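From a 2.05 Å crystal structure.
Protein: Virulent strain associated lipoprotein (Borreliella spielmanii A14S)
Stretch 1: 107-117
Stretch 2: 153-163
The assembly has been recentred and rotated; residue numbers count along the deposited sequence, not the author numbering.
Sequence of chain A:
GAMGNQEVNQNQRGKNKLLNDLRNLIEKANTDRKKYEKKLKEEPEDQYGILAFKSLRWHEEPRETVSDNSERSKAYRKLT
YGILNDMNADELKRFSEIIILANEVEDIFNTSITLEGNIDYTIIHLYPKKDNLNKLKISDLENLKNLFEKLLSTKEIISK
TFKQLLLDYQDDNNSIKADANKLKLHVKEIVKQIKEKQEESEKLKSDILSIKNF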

# COMPACT_ATOMS: atom_id res chain seq x y z
N ASP A 107 7.87 10.71 -4.30
CA ASP A 107 6.70 10.52 -5.14
C ASP A 107 6.31 9.02 -5.14
O ASP A 107 5.14 8.71 -5.21
N ILE A 108 7.29 8.12 -5.13
CA ILE A 108 6.98 6.67 -5.06
C ILE A 108 6.38 6.32 -3.68
O ILE A 108 5.33 5.61 -3.62
N PHE A 109 7.05 6.74 -2.60
CA PHE A 109 6.65 6.29 -1.27
C PHE A 109 5.38 7.01 -0.82
O PHE A 109 4.42 6.36 -0.36
N ASN A 110 5.30 8.31 -1.01
CA ASN A 110 4.09 9.00 -0.52
C ASN A 110 2.81 8.53 -1.24
O ASN A 110 1.71 8.44 -0.64
N THR A 111 2.96 8.28 -2.53
CA THR A 111 1.84 7.89 -3.35
C THR A 111 1.37 6.49 -2.94
O THR A 111 0.17 6.29 -2.76
N SER A 112 2.32 5.57 -2.74
CA SER A 112 2.09 4.16 -2.44
C SER A 112 1.45 4.04 -1.08
O SER A 112 0.49 3.29 -0.89
N ILE A 113 1.99 4.79 -0.12
CA ILE A 113 1.53 4.71 1.24
C ILE A 113 0.16 5.38 1.39
O ILE A 113 -0.61 5.00 2.26
N THR A 114 -0.17 6.37 0.56
CA THR A 114 -1.47 6.94 0.58
C THR A 114 -2.51 5.90 0.09
O THR A 114 -3.58 5.72 0.71
N LEU A 115 -2.18 5.19 -0.98
CA LEU A 115 -3.03 4.14 -1.50
C LEU A 115 -3.26 3.08 -0.38
O LEU A 115 -4.39 2.75 -0.02
N GLU A 116 -2.17 2.63 0.24
CA GLU A 116 -2.27 1.65 1.30
C GLU A 116 -3.09 2.16 2.46
O GLU A 116 -3.91 1.42 3.04
N GLY A 117 -2.93 3.43 2.78
CA GLY A 117 -3.63 4.04 3.87
C GLY A 117 -5.12 4.06 3.60
O GLY A 117 -5.90 4.01 4.51
N SER A 153 -7.80 -4.83 -5.35
CA SER A 153 -7.04 -4.94 -6.62
C SER A 153 -6.09 -3.78 -6.88
O SER A 153 -5.08 -4.01 -7.51
N THR A 154 -6.45 -2.56 -6.49
CA THR A 154 -5.53 -1.40 -6.72
C THR A 154 -4.22 -1.69 -6.06
O THR A 154 -3.16 -1.48 -6.64
N LYS A 155 -4.30 -2.20 -4.85
CA LYS A 155 -3.10 -2.50 -4.10
C LYS A 155 -2.31 -3.57 -4.77
O LYS A 155 -1.07 -3.48 -4.86
N GLU A 156 -3.00 -4.63 -5.20
CA GLU A 156 -2.38 -5.78 -5.88
C GLU A 156 -1.66 -5.40 -7.21
O GLU A 156 -0.58 -5.91 -7.51
N ILE A 157 -2.23 -4.46 -7.96
CA ILE A 157 -1.60 -3.90 -9.16
C ILE A 157 -0.26 -3.18 -8.84
O ILE A 157 0.76 -3.44 -9.49
N ILE A 158 -0.28 -2.33 -7.82
CA ILE A 158 0.93 -1.65 -7.37
C ILE A 158 2.00 -2.61 -6.85
O ILE A 158 3.15 -2.49 -7.23
N SER A 159 1.59 -3.56 -6.01
CA SER A 159 2.48 -4.58 -5.52
C SER A 159 3.13 -5.31 -6.68
O SER A 159 4.36 -5.55 -6.65
N LYS A 160 2.34 -5.72 -7.69
CA LYS A 160 2.98 -6.36 -8.84
C LYS A 160 3.90 -5.44 -9.63
O LYS A 160 4.91 -5.88 -10.21
N THR A 161 3.53 -4.18 -9.72
CA THR A 161 4.38 -3.22 -10.43
C THR A 161 5.74 -3.14 -9.75
O THR A 161 6.75 -3.14 -10.43
N PHE A 162 5.76 -3.09 -8.43
CA PHE A 162 7.01 -3.00 -7.67
C PHE A 162 7.84 -4.29 -7.75
O PHE A 162 9.09 -4.24 -7.87
N LYS A 163 7.16 -5.43 -7.73
CA LYS A 163 7.88 -6.73 -7.94
C LYS A 163 8.52 -6.83 -9.31
O LYS A 163 9.68 -7.22 -9.42

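How do the two helices meet at the start of stretch 1? They run roughly antiparallel, at 150° between their N-to-C directions, and their axes come no closer than 10.1 Å, so side chains must fill the space between them. Asp107 stays out of reach. Ile108 has a CA-to-CB bond that points sideways, but with chi1 and chi2 both m its end comes nearer, and CG2 lies 4.2 Å from CZ of Phe162. The CA atoms of Ile108 and Phe162 are 10.0 Å apart, and the two side chains bridge that gap together, Phe162 pointing toward stretch 1 with chi1 m. Phe109, Asn110 and Thr111 make no contact with the second helix; the Thr111 hydroxyl OG1 instead donates to the backbone O of Asp107 at 2.7 Å.

What does a small polar residue do in the middle of the contact? Ser112 points toward the other helix, and its OG sits 3.2 Å from CZ of Phe162, at the edge of the ring and near its plane. The hydroxyl is not left without a polar partner: in the m rotamer, Ser112 OG donates a very short hydrogen bond of 2.5 Å to the backbone O of Ile108, one turn back. Its own helix thus satisfies the donor, while the ring edge of Phe162 lies against it. The backbones are also nearer here, with 7.7 Å between the CA atoms of Ser112 and Ile158.

Which residue of stretch 1 is most covered by the opposing helix? Leu115 is, after Ile113 and Thr114, which take no part. It points toward stretch 2 with chi1 and chi2 both t. Leu115 CD1 packs 3.8 Å from Ile158 CG1, an apolar pair, and Leu115 CD2 lies 3.9 Å from both Thr154 OG1 and Lys155 CA. Ile158 and Thr154 both direct their CA-to-CB bonds toward stretch 1, one turn apart, and the leucine fits against both.

How is the far end held? Glu116 leaves its backbone sideways, as does Lys155, yet both side chains end nearer the opposite helix. Glu116 has chi1 t and chi2 p, while Lys155 is t at all four angles and fully extended. NZ of Lys155 donates to OE2 of Glu116 at 2.7 Å, a hydrogen bond within a salt bridge, although the position of OE2 is less sure because it crowds an atom elsewhere in the model. Gly117 makes no contact, and the charged pair is the last one between the two stretches.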

# COMPACT_ATOMS: atom_id res chain seq x y z
CB ASP A 107 6.97 10.98 -6.60
CG ASP A 107 6.81 12.50 -6.77
OD1 ASP A 107 6.71 13.19 -5.76
OD2 ASP A 107 6.80 13.03 -7.89
CB ILE A 108 8.27 5.82 -5.28
CG1 ILE A 108 8.71 5.87 -6.71
CG2 ILE A 108 8.09 4.38 -4.82
CD1 ILE A 108 7.85 5.04 -7.69
CB PHE A 109 7.78 6.39 -0.22
CG PHE A 109 8.76 5.24 -0.30
CD1 PHE A 109 9.82 5.26 -1.21
CD2 PHE A 109 8.62 4.15 0.55
CE1 PHE A 109 10.70 4.20 -1.28
CE2 PHE A 109 9.53 3.10 0.48
CZ PHE A 109 10.53 3.12 -0.46
CB ASN A 110 4.23 10.54 -0.63
CG ASN A 110 5.22 11.12 0.37
OD1 ASN A 110 5.58 10.54 1.41
ND2 ASN A 110 5.63 12.38 0.09
CB THR A 111 2.12 8.00 -4.89
OG1 THR A 111 2.53 9.31 -5.22
CG2 THR A 111 0.86 7.75 -5.68
CB SER A 112 3.46 3.37 -2.36
OG SER A 112 4.04 3.51 -3.57
CB ILE A 113 2.64 5.26 2.19
CG1 ILE A 113 3.59 4.15 2.60
CG2 ILE A 113 2.10 6.02 3.35
CD1 ILE A 113 4.47 3.68 1.45
CB THR A 114 -1.52 8.24 -0.27
OG1 THR A 114 -0.61 9.17 0.26
CG2 THR A 114 -2.94 8.89 -0.33
CB LEU A 115 -2.40 3.53 -2.78
CG LEU A 115 -3.22 2.42 -3.45
CD1 LEU A 115 -2.65 2.09 -4.83
CD2 LEU A 115 -3.22 1.14 -2.63
CB GLU A 116 -0.92 1.19 1.76
CG GLU A 116 -1.04 0.00 2.68
CD GLU A 116 -1.18 -1.32 1.95
OE1 GLU A 116 -1.00 -1.39 0.71
OE2 GLU A 116 -1.40 -2.31 2.66
CB SER A 153 -7.98 -5.01 -7.87
OG SER A 153 -8.91 -6.00 -7.59
CB THR A 154 -6.11 -0.03 -6.30
OG1 THR A 154 -6.29 0.07 -4.86
CG2 THR A 154 -7.47 0.21 -7.07
CB LYS A 155 -3.46 -2.88 -2.67
CG LYS A 155 -2.41 -3.73 -1.99
CD LYS A 155 -2.70 -3.97 -0.52
CE LYS A 155 -1.45 -4.69 0.05
NZ LYS A 155 -1.49 -4.70 1.49
CB GLU A 156 -3.43 -6.84 -6.15
CG GLU A 156 -2.95 -7.92 -7.09
CD GLU A 156 -3.76 -9.17 -6.96
OE1 GLU A 156 -5.02 -9.05 -6.90
OE2 GLU A 156 -3.13 -10.26 -6.93
CB ILE A 157 -2.55 -2.91 -9.88
CG1 ILE A 157 -3.79 -3.64 -10.36
CG2 ILE A 157 -1.88 -2.25 -11.09
CD1 ILE A 157 -3.53 -4.99 -10.98
CB ILE A 158 0.62 -0.50 -6.40
CG1 ILE A 158 -0.05 0.61 -7.18
CG2 ILE A 158 1.89 0.06 -5.71
CD1 ILE A 158 0.36 0.69 -8.65
CB SER A 159 1.76 -5.60 -4.54
OG SER A 159 2.59 -6.73 -4.42
CB LYS A 160 1.95 -6.99 -9.77
CG LYS A 160 1.17 -8.12 -9.11
CD LYS A 160 0.39 -8.90 -10.16
CE LYS A 160 -0.51 -9.94 -9.52
NZ LYS A 160 -1.76 -10.06 -10.32
CB THR A 161 3.68 -1.84 -10.53
OG1 THR A 161 2.43 -2.03 -11.21
CG2 THR A 161 4.53 -0.79 -11.31
CB PHE A 162 6.73 -2.66 -6.25
CG PHE A 162 6.24 -1.26 -6.03
CD1 PHE A 162 6.39 -0.25 -6.98
CD2 PHE A 162 5.64 -0.96 -4.83
CE1 PHE A 162 5.96 1.07 -6.70
CE2 PHE A 162 5.19 0.31 -4.55
CZ PHE A 162 5.34 1.33 -5.49
CB LYS A 163 6.99 -7.91 -7.63
CG LYS A 163 6.55 -7.92 -6.17
CD LYS A 163 7.57 -8.63 -5.31
CE LYS A 163 7.71 -10.10 -5.74
NZ LYS A 163 8.23 -10.89 -4.61